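Local coordinates for extracellular solute-binding protein (Conexibacter woesei, PDB 4P98), which probably binds a small solute, perhaps a nucleoside as its PnrA-like relatives do, outside the cell membrane for uptake by an ABC transporter, at residues L91-A94 and T95-D99; L256-R260 and A261-G265; D293-A296 and R297-A300; D299-S302 and E303-A306. All coordinates share one frame; numbering follows the deposited sequence. Where two conformers were deposited one is given.

Contact 1 (L91-A94 and T95-D99); sequences LRVA and TEFPD
T95, E96 and F97 fold back on R92, V93 and A94 in a local contact where helix 84-94 runs out into the loop before strand 101-105. A type I beta turn from A94 to F97 carries the chain off the helix; F97 N bonds to A94 O at 3.2 Å. E96 N reaches V93 O at 2.8 Å. R92 O is gripped more than once: the T95 hydroxyl OG1 donates to it at 2.6 Å, a water donates to it at 3.1 Å, and T95 N adds a weak bond. T95 chi1 of 69° sets OG1 between backbone N and carbonyl carbon, within reach of R92 O, and leaves T95 CG2 3.5 Å from L91 O. The same water also donates to E96 OE2, and OE2 forms a salt bridge with R69. Replacing E96 by an alanine would probably leave R69 without this carboxylate and the water without one of its two acceptors. On the apolar side V93 CG1 lies 3.8 Å from F97 CD2, the two side chains running alongside each other. Both face helix 61-73, V93 against E65 and I68 and F97 against A72, whereas L91 and A94 pack on V118 of strand 118-123 and A94 O accepts a bond from N117.

Contact 2 (L256-R260 and A261-G265); sequences LEQIR and AGTFG
Q258, I259 and their neighbours meet A261 to F264 at a Schellman motif that ends helix 249-261, with G262 as the residue of positive phi (76°) where the chain leaves the helix. The backbone bonds come first. A261 N keeps the helical pattern and bonds to E257 O at 2.9 Å. Past it the pattern changes: T263 N turns back to Q258 O at 2.8 Å, five residues behind, and G262 N bonds to I259 O. Q258 O thus takes the T263 amide, along with weak bonds from A261 N and from the T263 hydroxyl. Glycine suits the positive phi at G262, and at G265 too, where a side chain would be jammed against the preceding carbonyl oxygen.

The side-chain contacts follow from this reversal. The T263 side chain crosses that of Q258 at about a right angle, with T263 OG1 3.6 Å from Q258 CB. F264 brings its own CB to 3.9 Å from Q258 CB, and the Q258 amide and the phenyl ring are turned 29° against each other. The ring swings back beside the helix because CG stands anti to the F264 backbone N (chi1 -167°). It also touches L78 of strand 78-82, as I259 does, and meets the ring of H101. R260 points another way, its NH1 bonding to D48 O. Between I259 and F264, lying side by side, the contact is made by I259 CG1 and ring atom CD2, 3.8 Å apart.

Contact 3 (D293-A296 and R297-A300); sequences DLQA and RVDA
D293 OD1 is held by two nitrogens of the R297 guanidinium, NE at 3.0 Å and NH2 at a weak 3.4 Å. Together they make a salt bridge between residues one helical turn apart at the start of helix 294-307. NE also makes a weak bond to OD2, so both carboxylate oxygens share this one N-H. The carboxylate stands at the guanidinium edge, with the two planes 84° apart, nearly perpendicular, and NE meets OD1 from above the carboxylate plane; this is not a coplanar, two-bond pairing. D293 occupies the N-cap position, but its side chain makes no capping bond: chi1 of 69° places CG between its backbone N and carbonyl carbon, and the carboxylate is turned to R297 instead. The arginine chain runs extended from CG to NE, with R297 CG passing 3.3 Å from D293 O.

That same D293 O accepts R297 N at 3.0 Å, so backbone and side chain of D293 both pair with R297. The next three residues follow the usual alpha-helical pattern: V298 N to L294 O, D299 N to Q295 O at 2.8 Å, and A300 N to A296 O at 2.9 Å. Farther round the helix, Q295 and D299 run obliquely past each other, Q295 CG 3.8 Å from D299 OD2, and D299 also has a long, weak ion pair with R276.

The buried side of the helix carries L294 and V298, which pack against helix 125-137: L294 touches V135, and V298 meets both L131 and V135. V298 also touches L280, and R297 lies against P291, both in loops.

Contact 4 (D299-S302 and E303-A306); sequences DALS and ERLA
R304 folds back over L301 in the second half of helix 294-307, where backbone bonds, an arginine laid over the helix and a leucine pair make up the contact. The backbone part is regular i to i+4 bonding: E303 N to D299 O, R304 N to A300 O at 3.0 Å, L305 N to L301 O, and A306 N to S302 O at 2.8 Å.

Among the polar side chains, R304 is bent at chi3 (-61°), which turns its guanidinium back toward the preceding turn. One face of that flat group then lies over L301 CA, 3.5 Å above the plane and offset toward the rim. R304 NH2 comes 3.8 Å from L301 CD1, and R304 NH1 stands 3.9 Å from A300 CB. Replacing R304 by an alanine would probably strip L301 of this flat cover and open a gap beside F134, which the arginine also touches. E303 extends along the helix past D299 O, with E303 CG 3.2 Å from that oxygen. D299 OD2 and E303 OE2 are 5.8 Å apart, close enough that the two like charges may repel mildly. S302 OG is bonded elsewhere, to L273 O.

The apolar pair is L301 and L305, which run alongside each other with their CD1 atoms 4.0 Å apart. L301 continues inward onto Y130 and F134 of helix 125-137, and L305 onto L273; both leucines also touch L310. This pairing of leucines four residues apart on the inner side, with D299 and E303 on the more exposed face, is the pattern of an amphipathic helix laid on its domain.

Overall arrangement
Following the chain, contact 1 comes first and turns helix 84-94 into the loop that leads to strand 101-105. Contact 2 does the same much later, closing helix 249-261 before strand 268-271. Both strands belong to the same six-stranded parallel sheet, and the two contacts lie on the same side of the chain's centre, their own centres about 16 Å apart and without touching. Contacts 3 and 4 come last, on helix 294-307, the second beginning on the two residues, D299 and A300, where the first ends; both pack that helix on helix 125-137. Contacts 1 and 3 stand on opposite sides of the chain's centre, about 43 Å between centres. All four are local; none encloses or crosses another.

Contact 1 (L91-A94 and T95-D99)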
loop_
_atom_site.group_PDB
_atom_site.type_symbol
_atom_site.label_atom_id
_atom_site.label_comp_id
_atom_site.label_asym_id
_atom_site.label_seq_id
_atom_site.Cartn_x
_atom_site.Cartn_y
_atom_site.Cartn_z
ATOM N N LEU A 91 17.859 -4.352 11.068
ATOM C CA LEU A 91 18.169 -4.103 12.477
ATOM C C LEU A 91 19.514 -4.703 12.896
ATOM O O LEU A 91 20.221 -4.116 13.696
ATOM C CB LEU A 91 17.063 -4.624 13.390
ATOM C CG LEU A 91 15.682 -4.006 13.169
ATOM C CD1 LEU A 91 14.666 -4.748 14.003
ATOM C CD2 LEU A 91 15.692 -2.541 13.546
ATOM N N ARG A 92 19.860 -5.864 12.344
ATOM C CA ARG A 92 21.123 -6.526 12.679
ATOM C C ARG A 92 22.338 -5.762 12.152
ATOM O O ARG A 92 23.308 -5.538 12.886
ATOM C CB ARG A 92 21.135 -7.959 12.134
ATOM C CG ARG A 92 20.054 -8.869 12.706
ATOM C CD ARG A 92 20.279 -10.287 12.220
ATOM N NE ARG A 92 21.501 -10.783 12.826
ATOM C CZ ARG A 92 21.571 -11.339 14.027
ATOM N NH1 ARG A 92 20.472 -11.534 14.750
ATOM N NH2 ARG A 92 22.746 -11.722 14.502
ATOM N N VAL A 93 22.273 -5.348 10.890
ATOM C CA VAL A 93 23.388 -4.654 10.261
ATOM C C VAL A 93 23.549 -3.256 10.854
ATOM O O VAL A 93 24.669 -2.789 11.023
ATOM C CB VAL A 93 23.255 -4.626 8.724
ATOM C CG1 VAL A 93 24.403 -3.863 8.079
ATOM C CG2 VAL A 93 23.234 -6.052 8.191
ATOM N N ALA A 94 22.439 -2.608 11.205
ATOM C CA ALA A 94 22.495 -1.299 11.853
ATOM C C ALA A 94 23.461 -1.264 13.045
ATOM O O ALA A 94 24.179 -0.281 13.219
ATOM C CB ALA A 94 21.100 -0.843 12.288
ATOM N N THR A 95 23.496 -2.339 13.834
ATOM C CA THR A 95 24.385 -2.415 14.995
ATOM C C THR A 95 25.863 -2.388 14.598
ATOM O O THR A 95 26.694 -2.014 15.410
ATOM C CB THR A 95 24.134 -3.677 15.847
ATOM O OG1 THR A 95 24.554 -4.843 15.119
ATOM C CG2 THR A 95 22.651 -3.801 16.231
ATOM N N GLU A 96 26.180 -2.783 13.362
ATOM C CA GLU A 96 27.560 -2.802 12.858
ATOM C C GLU A 96 28.062 -1.442 12.366
ATOM O O GLU A 96 29.273 -1.230 12.259
ATOM C CB GLU A 96 27.698 -3.803 11.699
ATOM C CG GLU A 96 27.279 -5.232 12.004
ATOM C CD GLU A 96 27.235 -6.116 10.757
ATOM O OE1 GLU A 96 27.831 -5.758 9.717
ATOM O OE2 GLU A 96 26.584 -7.179 10.797
ATOM N N PHE A 97 27.142 -0.537 12.043
ATOM C CA PHE A 97 27.485 0.731 11.403
ATOM C C PHE A 97 26.744 1.867 12.112
ATOM O O PHE A 97 25.767 2.397 11.580
ATOM C CB PHE A 97 27.093 0.710 9.927
ATOM C CG PHE A 97 27.843 -0.300 9.103
ATOM C CD1 PHE A 97 29.052 0.030 8.500
ATOM C CD2 PHE A 97 27.323 -1.573 8.899
ATOM C CE1 PHE A 97 29.740 -0.907 7.734
ATOM C CE2 PHE A 97 28.005 -2.511 8.137
ATOM C CZ PHE A 97 29.214 -2.173 7.541
ATOM N N PRO A 98 27.217 2.248 13.307
ATOM C CA PRO A 98 26.532 3.250 14.137
ATOM C C PRO A 98 26.345 4.612 13.472
ATOM O O PRO A 98 25.418 5.327 13.825
ATOM C CB PRO A 98 27.436 3.395 15.370
ATOM C CG PRO A 98 28.408 2.268 15.319
ATOM C CD PRO A 98 28.473 1.768 13.914
ATOM N N ASP A 99 27.224 4.976 12.543
ATOM C CA ASP A 99 27.139 6.269 11.857
ATOM C C ASP A 99 26.385 6.218 10.524
ATOM O O ASP A 99 26.242 7.241 9.866
ATOM C CB ASP A 99 28.545 6.854 11.640
ATOM C CG ASP A 99 29.220 7.249 12.940
ATOM O OD1 ASP A 99 28.516 7.570 13.919
ATOM O OD2 ASP A 99 30.465 7.246 12.983
HETATM O O HOH W 1 25.204 -7.934 12.679
#

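Contact 2 (L256-R260 and A261-G265)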
loop_
_atom_site.group_PDB
_atom_site.type_symbol
_atom_site.label_atom_id
_atom_site.label_comp_id
_atom_site.label_asym_id
_atom_site.label_seq_id
_atom_site.Cartn_x
_atom_site.Cartn_y
_atom_site.Cartn_z
ATOM N N LEU A 256 15.960 12.444 4.933
ATOM C CA LEU A 256 17.033 13.308 4.418
ATOM C C LEU A 256 17.241 14.526 5.313
ATOM O O LEU A 256 18.377 14.908 5.618
ATOM C CB LEU A 256 16.727 13.758 2.994
ATOM C CG LEU A 256 16.587 12.702 1.902
ATOM C CD1 LEU A 256 16.654 13.367 0.537
ATOM C CD2 LEU A 256 17.621 11.594 2.002
ATOM N N GLU A 257 16.145 15.130 5.758
ATOM C CA GLU A 257 16.239 16.272 6.676
ATOM C C GLU A 257 16.894 15.908 8.004
ATOM O O GLU A 257 17.711 16.667 8.539
ATOM C CB GLU A 257 14.865 16.894 6.902
ATOM C CG GLU A 257 14.432 17.782 5.747
ATOM C CD GLU A 257 15.304 19.026 5.657
ATOM O OE1 GLU A 257 15.189 19.907 6.543
ATOM O OE2 GLU A 257 16.134 19.105 4.734
ATOM N N GLN A 258 16.541 14.747 8.530
ATOM C CA GLN A 258 17.133 14.253 9.761
ATOM C C GLN A 258 18.633 14.067 9.613
ATOM O O GLN A 258 19.400 14.456 10.490
ATOM C CB GLN A 258 16.494 12.934 10.171
ATOM C CG GLN A 258 15.097 13.064 10.717
ATOM C CD GLN A 258 14.423 11.712 10.867
ATOM O OE1 GLN A 258 14.976 10.794 11.488
ATOM N NE2 GLN A 258 13.224 11.585 10.314
ATOM N N ILE A 259 19.045 13.462 8.504
ATOM C CA ILE A 259 20.468 13.230 8.249
ATOM C C ILE A 259 21.193 14.573 8.131
ATOM O O ILE A 259 22.249 14.762 8.712
ATOM C CB ILE A 259 20.653 12.359 6.993
ATOM C CG1 ILE A 259 20.254 10.919 7.325
ATOM C CG2 ILE A 259 22.081 12.409 6.476
ATOM C CD1 ILE A 259 19.969 10.081 6.103
ATOM N N ARG A 260 20.594 15.516 7.414
ATOM C CA ARG A 260 21.212 16.826 7.225
ATOM C C ARG A 260 21.343 17.616 8.533
ATOM O O ARG A 260 22.316 18.340 8.710
ATOM C CB ARG A 260 20.464 17.611 6.142
ATOM C CG ARG A 260 20.828 17.124 4.736
ATOM C CD ARG A 260 19.807 17.491 3.666
ATOM N NE ARG A 260 20.263 17.052 2.341
ATOM C CZ ARG A 260 19.485 16.811 1.283
ATOM N NH1 ARG A 260 18.171 16.955 1.346
ATOM N NH2 ARG A 260 20.038 16.416 0.138
ATOM N N ALA A 261 20.401 17.443 9.456
ATOM C CA ALA A 261 20.422 18.153 10.743
ATOM C C ALA A 261 21.140 17.389 11.848
ATOM O O ALA A 261 21.347 17.933 12.918
ATOM C CB ALA A 261 19.009 18.462 11.197
ATOM N N GLY A 262 21.489 16.127 11.604
ATOM C CA GLY A 262 22.063 15.284 12.634
ATOM C C GLY A 262 21.066 14.757 13.648
ATOM O O GLY A 262 21.450 14.447 14.766
ATOM N N THR A 263 19.792 14.642 13.272
ATOM C CA THR A 263 18.748 14.204 14.208
ATOM C C THR A 263 18.161 12.816 13.904
ATOM O O THR A 263 17.162 12.416 14.486
ATOM C CB THR A 263 17.577 15.196 14.199
ATOM O OG1 THR A 263 17.068 15.319 12.863
ATOM C CG2 THR A 263 18.033 16.546 14.704
ATOM N N PHE A 264 18.770 12.081 12.991
ATOM C CA PHE A 264 18.233 10.786 12.583
ATOM C C PHE A 264 18.251 9.754 13.693
ATOM O O PHE A 264 19.202 9.676 14.463
ATOM C CB PHE A 264 19.006 10.256 11.370
ATOM C CG PHE A 264 18.335 9.091 10.686
ATOM C CD1 PHE A 264 18.453 7.801 11.202
ATOM C CD2 PHE A 264 17.588 9.277 9.533
ATOM C CE1 PHE A 264 17.821 6.723 10.586
ATOM C CE2 PHE A 264 16.955 8.207 8.911
ATOM C CZ PHE A 264 17.080 6.926 9.439
ATOM N N GLY A 265 17.190 8.967 13.779
ATOM C CA GLY A 265 17.176 7.782 14.632
ATOM C C GLY A 265 15.977 7.704 15.567
ATOM O O GLY A 265 15.551 8.706 16.153
#

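Contact 3 (D293-A296 and R297-A300)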
loop_
_atom_site.group_PDB
_atom_site.type_symbol
_atom_site.label_atom_id
_atom_site.label_comp_id
_atom_site.label_asym_id
_atom_site.label_seq_id
_atom_site.Cartn_x
_atom_site.Cartn_y
_atom_site.Cartn_z
ATOM N N ASP A 293 -16.663 15.178 -7.312
ATOM C CA ASP A 293 -16.088 15.543 -6.015
ATOM C C ASP A 293 -15.521 14.344 -5.233
ATOM O O ASP A 293 -15.427 14.394 -4.004
ATOM C CB ASP A 293 -17.141 16.261 -5.166
ATOM C CG ASP A 293 -18.262 15.339 -4.717
ATOM O OD1 ASP A 293 -18.373 14.224 -5.263
ATOM O OD2 ASP A 293 -19.038 15.719 -3.814
ATOM N N LEU A 294 -15.141 13.268 -5.917
ATOM C CA LEU A 294 -14.696 12.074 -5.183
ATOM C C LEU A 294 -13.505 12.374 -4.279
ATOM O O LEU A 294 -13.511 11.982 -3.113
ATOM C CB LEU A 294 -14.366 10.908 -6.116
ATOM C CG LEU A 294 -13.944 9.622 -5.387
ATOM C CD1 LEU A 294 -15.022 9.142 -4.423
ATOM C CD2 LEU A 294 -13.600 8.545 -6.409
ATOM N N GLN A 295 -12.507 13.070 -4.819
ATOM C CA GLN A 295 -11.297 13.408 -4.082
ATOM C C GLN A 295 -11.612 14.270 -2.864
ATOM O O GLN A 295 -11.031 14.057 -1.799
ATOM C CB GLN A 295 -10.261 14.099 -4.973
ATOM C CG GLN A 295 -8.921 14.356 -4.284
ATOM C CD GLN A 295 -8.229 13.070 -3.859
ATOM O OE1 GLN A 295 -8.105 12.762 -2.665
ATOM N NE2 GLN A 295 -7.793 12.303 -4.839
ATOM N N ALA A 296 -12.535 15.221 -3.021
ATOM C CA ALA A 296 -12.961 16.074 -1.909
ATOM C C ALA A 296 -13.584 15.232 -0.802
ATOM O O ALA A 296 -13.333 15.467 0.373
ATOM C CB ALA A 296 -13.943 17.152 -2.386
ATOM N N ARG A 297 -14.382 14.238 -1.175
ATOM C CA ARG A 297 -14.992 13.355 -0.190
ATOM C C ARG A 297 -13.960 12.537 0.594
ATOM O O ARG A 297 -14.106 12.323 1.795
ATOM C CB ARG A 297 -15.981 12.406 -0.843
ATOM C CG ARG A 297 -17.142 13.083 -1.541
ATOM C CD ARG A 297 -18.238 12.084 -1.798
ATOM N NE ARG A 297 -19.111 12.493 -2.892
ATOM C CZ ARG A 297 -20.240 11.873 -3.209
ATOM N NH1 ARG A 297 -20.640 10.810 -2.523
ATOM N NH2 ARG A 297 -20.974 12.319 -4.224
ATOM N N VAL A 298 -12.929 12.069 -0.096
ATOM C CA VAL A 298 -11.855 11.310 0.545
ATOM C C VAL A 298 -11.003 12.216 1.442
ATOM O O VAL A 298 -10.604 11.823 2.553
ATOM C CB VAL A 298 -10.987 10.615 -0.519
ATOM C CG1 VAL A 298 -9.700 10.070 0.079
ATOM C CG2 VAL A 298 -11.802 9.513 -1.185
ATOM N N ASP A 299 -10.719 13.416 0.950
ATOM C CA ASP A 299 -10.032 14.431 1.741
ATOM C C ASP A 299 -10.787 14.728 3.040
ATOM O O ASP A 299 -10.168 14.841 4.098
ATOM C CB ASP A 299 -9.844 15.734 0.939
ATOM C CG ASP A 299 -8.893 15.582 -0.251
ATOM O OD1 ASP A 299 -8.144 14.590 -0.328
ATOM O OD2 ASP A 299 -8.891 16.477 -1.119
ATOM N N ALA A 300 -12.111 14.845 2.973
ATOM C CA ALA A 300 -12.905 15.126 4.174
ATOM C C ALA A 300 -12.875 13.939 5.133
ATOM O O ALA A 300 -12.783 14.118 6.346
ATOM C CB ALA A 300 -14.341 15.491 3.813
#

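Contact 4 (D299-S302 and E303-A306)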
loop_
_atom_site.group_PDB
_atom_site.type_symbol
_atom_site.label_atom_id
_atom_site.label_comp_id
_atom_site.label_asym_id
_atom_site.label_seq_id
_atom_site.Cartn_x
_atom_site.Cartn_y
_atom_site.Cartn_z
ATOM N N ASP A 299 -10.719 13.416 0.950
ATOM C CA ASP A 299 -10.032 14.431 1.741
ATOM C C ASP A 299 -10.787 14.728 3.040
ATOM O O ASP A 299 -10.168 14.841 4.098
ATOM C CB ASP A 299 -9.844 15.734 0.939
ATOM C CG ASP A 299 -8.893 15.582 -0.251
ATOM O OD1 ASP A 299 -8.144 14.590 -0.328
ATOM O OD2 ASP A 299 -8.891 16.477 -1.119
ATOM N N ALA A 300 -12.111 14.845 2.973
ATOM C CA ALA A 300 -12.905 15.126 4.174
ATOM C C ALA A 300 -12.875 13.939 5.133
ATOM O O ALA A 300 -12.783 14.118 6.346
ATOM C CB ALA A 300 -14.341 15.491 3.813
ATOM N N LEU A 301 -12.939 12.726 4.586
ATOM C CA LEU A 301 -12.799 11.515 5.408
ATOM C C LEU A 301 -11.474 11.517 6.170
ATOM O O LEU A 301 -11.441 11.193 7.365
ATOM C CB LEU A 301 -12.911 10.241 4.541
ATOM C CG LEU A 301 -12.442 8.926 5.174
ATOM C CD1 LEU A 301 -13.375 8.499 6.296
ATOM C CD2 LEU A 301 -12.314 7.825 4.128
ATOM N N SER A 302 -10.393 11.858 5.476
ATOM C CA SER A 302 -9.078 11.915 6.088
ATOM C C SER A 302 -9.058 12.915 7.247
ATOM O O SER A 302 -8.481 12.644 8.306
ATOM C CB SER A 302 -8.046 12.295 5.033
ATOM O OG SER A 302 -6.762 12.448 5.603
ATOM N N GLU A 303 -9.721 14.050 7.044
ATOM C CA GLU A 303 -9.792 15.117 8.063
ATOM C C GLU A 303 -10.562 14.646 9.302
ATOM O O GLU A 303 -10.140 14.885 10.436
ATOM C CB GLU A 303 -10.426 16.370 7.438
ATOM C CG GLU A 303 -9.559 17.003 6.355
ATOM C CD GLU A 303 -10.322 17.908 5.383
ATOM O OE1 GLU A 303 -11.508 18.218 5.624
ATOM O OE2 GLU A 303 -9.718 18.321 4.368
ATOM N N ARG A 304 -11.671 13.943 9.090
ATOM C CA ARG A 304 -12.419 13.350 10.201
ATOM C C ARG A 304 -11.592 12.341 10.990
ATOM O O ARG A 304 -11.706 12.257 12.216
ATOM C CB ARG A 304 -13.718 12.701 9.717
ATOM C CG ARG A 304 -14.715 13.695 9.134
ATOM C CD ARG A 304 -16.134 13.139 9.096
ATOM N NE ARG A 304 -16.265 11.929 8.277
ATOM C CZ ARG A 304 -16.292 11.899 6.942
ATOM N NH1 ARG A 304 -16.182 13.014 6.221
ATOM N NH2 ARG A 304 -16.425 10.729 6.319
ATOM N N LEU A 305 -10.757 11.572 10.297
ATOM C CA LEU A 305 -9.863 10.638 10.979
ATOM C C LEU A 305 -8.758 11.384 11.720
ATOM O O LEU A 305 -8.397 11.025 12.847
ATOM C CB LEU A 305 -9.266 9.642 9.976
ATOM C CG LEU A 305 -10.316 8.647 9.475
ATOM C CD1 LEU A 305 -9.869 7.947 8.199
ATOM C CD2 LEU A 305 -10.645 7.624 10.534
ATOM N N ALA A 306 -8.217 12.418 11.093
ATOM C CA ALA A 306 -7.156 13.216 11.731
ATOM C C ALA A 306 -7.627 13.834 13.060
ATOM O O ALA A 306 -6.865 13.893 14.017
ATOM C CB ALA A 306 -6.667 14.302 10.781
#